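Local structure of cytosolic phospholipase A2 delta (Homo sapiens, 5IZ5) at residues A392-A397 with Y777-F782; A739-H744 with S789-Q794. The protein hydrolyses the sn-2 ester of membrane glycerophospholipids in a calcium-dependent manner, preferring linoleic acid at that position and releasing a lysophospholipid and a free fatty acid. The protein carries 3 engineered substitutions. One frame throughout, in Å; residues are numbered along the deposited sequence.

Contact 1. Residues A392-A397 with Y777-F782; sequences AREHLA and YKEEDF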
# COMPACT_ATOMS: atom_id res chain seq x y z
N ALA B 392 -20.33 18.21 9.27
CA ALA B 392 -20.12 16.86 9.79
C ALA B 392 -21.19 16.47 10.80
O ALA B 392 -21.69 15.35 10.78
CB ALA B 392 -18.74 16.74 10.42
N ARG B 393 -21.54 17.40 11.69
CA ARG B 393 -22.56 17.17 12.71
C ARG B 393 -23.90 16.82 12.08
O ARG B 393 -24.57 15.87 12.50
CB ARG B 393 -22.72 18.41 13.60
CG ARG B 393 -23.63 18.19 14.81
CD ARG B 393 -24.23 19.49 15.33
NE ARG B 393 -23.26 20.58 15.38
CZ ARG B 393 -23.41 21.78 14.81
NH1 ARG B 393 -24.51 22.10 14.14
NH2 ARG B 393 -22.44 22.68 14.93
N GLU B 394 -24.29 17.59 11.07
CA GLU B 394 -25.59 17.40 10.43
C GLU B 394 -25.68 16.06 9.70
O GLU B 394 -26.69 15.36 9.80
CB GLU B 394 -25.89 18.57 9.49
CG GLU B 394 -26.20 19.85 10.25
CD GLU B 394 -26.37 21.07 9.36
OE1 GLU B 394 -26.19 20.96 8.13
OE2 GLU B 394 -26.69 22.15 9.90
N HIS B 395 -24.62 15.70 8.99
CA HIS B 395 -24.58 14.41 8.29
C HIS B 395 -24.50 13.24 9.25
O HIS B 395 -25.07 12.18 8.99
CB HIS B 395 -23.43 14.38 7.28
CG HIS B 395 -23.72 15.15 6.04
ND1 HIS B 395 -24.59 14.70 5.07
CD2 HIS B 395 -23.30 16.37 5.62
CE1 HIS B 395 -24.68 15.59 4.10
NE2 HIS B 395 -23.90 16.61 4.41
N LEU B 396 -23.81 13.42 10.37
CA LEU B 396 -23.71 12.36 11.36
C LEU B 396 -25.05 12.19 12.12
O LEU B 396 -25.33 11.12 12.64
CB LEU B 396 -22.54 12.62 12.31
CG LEU B 396 -21.84 11.42 12.97
CD1 LEU B 396 -21.48 10.32 11.99
CD2 LEU B 396 -20.58 11.91 13.68
N ALA B 397 -25.87 13.24 12.13
CA ALA B 397 -27.17 13.23 12.81
C ALA B 397 -28.30 12.60 11.99
O ALA B 397 -29.21 12.01 12.57
CB ALA B 397 -27.56 14.65 13.22
N TYR B 777 -25.00 9.96 15.23
CA TYR B 777 -24.77 10.70 16.47
C TYR B 777 -25.87 11.73 16.61
O TYR B 777 -26.09 12.54 15.71
CB TYR B 777 -23.43 11.44 16.42
CG TYR B 777 -22.18 10.61 16.66
CD1 TYR B 777 -20.99 11.24 17.01
CD2 TYR B 777 -22.17 9.23 16.55
CE1 TYR B 777 -19.83 10.51 17.24
CE2 TYR B 777 -21.02 8.49 16.77
CZ TYR B 777 -19.85 9.14 17.11
OH TYR B 777 -18.70 8.41 17.34
N LYS B 778 -26.58 11.71 17.74
CA LYS B 778 -27.46 12.83 18.10
C LYS B 778 -26.58 14.06 18.25
O LYS B 778 -25.47 13.97 18.78
CB LYS B 778 -28.18 12.54 19.42
CG LYS B 778 -29.22 11.44 19.32
CD LYS B 778 -29.43 10.72 20.64
CE LYS B 778 -29.96 11.66 21.72
NZ LYS B 778 -30.41 10.90 22.92
N GLU B 779 -27.05 15.20 17.76
CA GLU B 779 -26.25 16.43 17.79
C GLU B 779 -25.75 16.72 19.20
O GLU B 779 -24.63 17.19 19.39
CB GLU B 779 -27.04 17.62 17.23
CG GLU B 779 -27.42 17.45 15.77
CD GLU B 779 -27.55 18.76 15.00
OE1 GLU B 779 -27.83 18.70 13.79
OE2 GLU B 779 -27.35 19.84 15.59
N GLU B 780 -26.58 16.39 20.18
CA GLU B 780 -26.22 16.42 21.59
C GLU B 780 -24.92 15.66 21.86
O GLU B 780 -23.99 16.21 22.45
CB GLU B 780 -27.36 15.79 22.41
CG GLU B 780 -27.54 16.34 23.81
CD GLU B 780 -28.69 15.67 24.55
OE1 GLU B 780 -28.98 16.07 25.70
OE2 GLU B 780 -29.32 14.73 23.99
N ASP B 781 -24.85 14.41 21.42
CA ASP B 781 -23.68 13.55 21.63
C ASP B 781 -22.46 13.97 20.81
O ASP B 781 -21.32 13.80 21.24
CB ASP B 781 -24.01 12.08 21.31
CG ASP B 781 -24.98 11.46 22.30
OD1 ASP B 781 -25.00 11.89 23.48
OD2 ASP B 781 -25.71 10.53 21.91
N PHE B 782 -22.70 14.49 19.61
CA PHE B 782 -21.63 15.02 18.76
C PHE B 782 -20.93 16.17 19.46
O PHE B 782 -19.70 16.18 19.58
CB PHE B 782 -22.20 15.50 17.43
CG PHE B 782 -21.17 16.08 16.49
CD1 PHE B 782 -20.62 15.30 15.48
CD2 PHE B 782 -20.76 17.40 16.61
CE1 PHE B 782 -19.67 15.82 14.62
CE2 PHE B 782 -19.82 17.93 15.75
CZ PHE B 782 -19.27 17.14 14.75
O HOH W 1 -24.77 15.03 15.23

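Contact 2. Residues A739-H744 with S789-Q794; sequences ASFKDH and SDYNVQ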
# COMPACT_ATOMS: atom_id res chain seq x y z
N ALA B 739 -11.78 14.13 31.91
CA ALA B 739 -11.23 14.40 33.24
C ALA B 739 -11.76 15.74 33.76
O ALA B 739 -12.91 15.82 34.19
CB ALA B 739 -9.71 14.36 33.22
N SER B 740 -10.96 16.80 33.67
CA SER B 740 -11.33 18.09 34.25
C SER B 740 -12.54 18.70 33.54
O SER B 740 -13.24 19.53 34.12
CB SER B 740 -10.13 19.05 34.24
OG SER B 740 -10.04 19.77 33.02
N PHE B 741 -12.81 18.27 32.30
CA PHE B 741 -13.96 18.73 31.52
C PHE B 741 -15.30 18.45 32.18
O PHE B 741 -16.28 19.11 31.88
CB PHE B 741 -13.94 18.10 30.12
CG PHE B 741 -15.01 18.62 29.18
CD1 PHE B 741 -14.92 19.90 28.65
CD2 PHE B 741 -16.09 17.83 28.81
CE1 PHE B 741 -15.88 20.38 27.78
CE2 PHE B 741 -17.05 18.30 27.93
CZ PHE B 741 -16.95 19.58 27.42
N LYS B 742 -15.36 17.45 33.06
CA LYS B 742 -16.61 17.17 33.77
C LYS B 742 -17.07 18.43 34.53
O LYS B 742 -18.25 18.77 34.52
CB LYS B 742 -16.44 16.01 34.76
CG LYS B 742 -17.53 14.94 34.70
CD LYS B 742 -17.08 13.62 35.31
CE LYS B 742 -15.71 13.17 34.79
NZ LYS B 742 -15.57 11.70 34.69
N ASP B 743 -16.10 19.13 35.13
CA ASP B 743 -16.38 20.28 35.99
C ASP B 743 -16.34 21.61 35.24
O ASP B 743 -17.12 22.51 35.55
CB ASP B 743 -15.36 20.36 37.14
CG ASP B 743 -15.24 19.06 37.90
OD1 ASP B 743 -16.28 18.43 38.19
OD2 ASP B 743 -14.09 18.68 38.23
N HIS B 744 -15.45 21.72 34.25
CA HIS B 744 -15.12 23.01 33.64
C HIS B 744 -15.64 23.13 32.21
O HIS B 744 -15.46 22.22 31.41
CB HIS B 744 -13.60 23.21 33.63
CG HIS B 744 -12.97 23.02 34.98
ND1 HIS B 744 -12.89 21.78 35.57
CD2 HIS B 744 -12.41 23.90 35.85
CE1 HIS B 744 -12.30 21.90 36.75
NE2 HIS B 744 -12.00 23.17 36.94
N SER B 789 -12.98 17.34 23.28
CA SER B 789 -11.72 17.26 22.55
C SER B 789 -11.07 18.64 22.46
O SER B 789 -9.88 18.79 22.72
CB SER B 789 -11.94 16.68 21.15
OG SER B 789 -12.58 15.42 21.20
N ASP B 790 -11.87 19.62 22.06
CA ASP B 790 -11.45 21.01 22.01
C ASP B 790 -10.89 21.47 23.36
O ASP B 790 -9.79 22.02 23.43
CB ASP B 790 -12.65 21.88 21.60
CG ASP B 790 -12.32 23.35 21.53
OD1 ASP B 790 -11.14 23.72 21.41
OD2 ASP B 790 -13.27 24.16 21.58
N TYR B 791 -11.65 21.21 24.41
CA TYR B 791 -11.25 21.59 25.76
C TYR B 791 -9.92 20.96 26.18
O TYR B 791 -9.02 21.65 26.66
CB TYR B 791 -12.34 21.21 26.76
CG TYR B 791 -11.94 21.41 28.19
CD1 TYR B 791 -12.19 22.61 28.85
CD2 TYR B 791 -11.31 20.39 28.89
CE1 TYR B 791 -11.82 22.79 30.18
CE2 TYR B 791 -10.93 20.56 30.21
CZ TYR B 791 -11.19 21.76 30.85
OH TYR B 791 -10.82 21.93 32.16
N ASN B 792 -9.80 19.64 25.98
CA ASN B 792 -8.60 18.90 26.38
C ASN B 792 -7.31 19.44 25.77
O ASN B 792 -6.26 19.38 26.40
CB ASN B 792 -8.72 17.42 26.02
CG ASN B 792 -9.68 16.68 26.93
OD1 ASN B 792 -10.28 17.27 27.82
ND2 ASN B 792 -9.81 15.38 26.71
N VAL B 793 -7.40 19.96 24.56
CA VAL B 793 -6.23 20.57 23.93
C VAL B 793 -6.02 22.00 24.46
O VAL B 793 -4.90 22.37 24.78
CB VAL B 793 -6.34 20.54 22.39
CG1 VAL B 793 -5.31 21.46 21.74
CG2 VAL B 793 -6.15 19.11 21.90
N GLN B 794 -7.09 22.78 24.54
CA GLN B 794 -6.98 24.16 25.06
C GLN B 794 -6.40 24.21 26.47
O GLN B 794 -5.48 24.97 26.74
CB GLN B 794 -8.33 24.88 25.00
CG GLN B 794 -8.60 25.51 23.65
CD GLN B 794 -9.97 26.16 23.56
OE1 GLN B 794 -10.77 26.07 24.48
NE2 GLN B 794 -10.23 26.82 22.44
O HOH W 2 -11.03 16.51 30.52

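Contact 1. Residues A392-A397 with Y777-F782
In the phospholipase catalytic domain the last turn of helix 386-397 packs on the start of helix 779-794 and on Y777, which leads into it, with R393, L396 and A397 meeting Y777, E779 and F782. R393 lays its aliphatic part on the phenylalanine: CG, anti to the backbone N (chi1 -172°), lies over the F782 face, 3.5 Å from F782 CD2. R393 CB makes a CH-pi contact over the ring centre, 3.7 Å from the F782 centroid. The guanidinium plane stands 83° from that ring; NE forms a salt bridge to E783, while NH1 makes a long one to E779 OE2, 3.9 Å. A branched leucine suits its place because L396 CD2 meets a face of Y777, 3.8 Å from the centroid, and the edge of F782 together. The backbones join through Y777 N and L396 O, 2.9 Å apart, the donor lying 44° out of the carbonyl plane. A water donates to both R393 O and Y777 O. The Y777 side chain touches T340 of helix 335-351 and lies about 7 Å from substrate-binding G335. Arginine thus serves twice, its carbons on a ring and its charged end held mainly by E783, while leucine fills the apolar side.

Contact 2. Residues A739-H744 with S789-Q794
F741 and Y791 supply the apolar part of this contact. F741 CD1 lies over one face of the Y791 ring, 3.4 Å from Y791 CG; the centroids are 5.2 Å apart and the planes 55° from each other, an oblique aromatic pair. Y791 CB points toward the loop, and CG continues anti to the backbone N (chi1 173°). The direct polar link is a hydrogen bond between S740 OG and Y791 OH at a very short 2.5 Å, a length to be treated as doubtful; S740 OG also bonds to E716. A phenylalanine in place of Y791 would probably keep the ring contact but leave S740 OG without its mate on the helix. Within the loop, S740 O accepts from D743 N, H744 N and H744 ND1, the last at 2.7 Å, close to the imidazole plane. A bridging water accepts from A739 N and F741 N and donates to N792 OD1, 2.9 Å from the water oxygen, while N792 ND2 holds V737 O. Tyrosine and asparagine, each joining a carbon framework to a polar tip, thus dock a loop that follows sheet strand 730-734 onto helix 779-794, near the C-terminal end of the PLA2c catalytic domain and away from its annotated sites.

Both contacts draw on helix 779-794, contact 1 at its first turn and contact 2 at its last residues, with centres 20 Å apart and no touch between them. Helix 335-351 runs beside both, touched by side chains of each. Contact 2 is the more buried, yet buries less area between its segments. Contact 1 is partly buried: L396 and F782 lie inside with the arginine's carbons, and the charged ends of R393 and E779 belong to partly exposed residues. Both use a water, but contact 1 joins backbones directly, contact 2 through side-chain polar atoms. One joins two helices, with Y777 near substrate-binding G335; the other ties a loop to a helix away from the annotated sites.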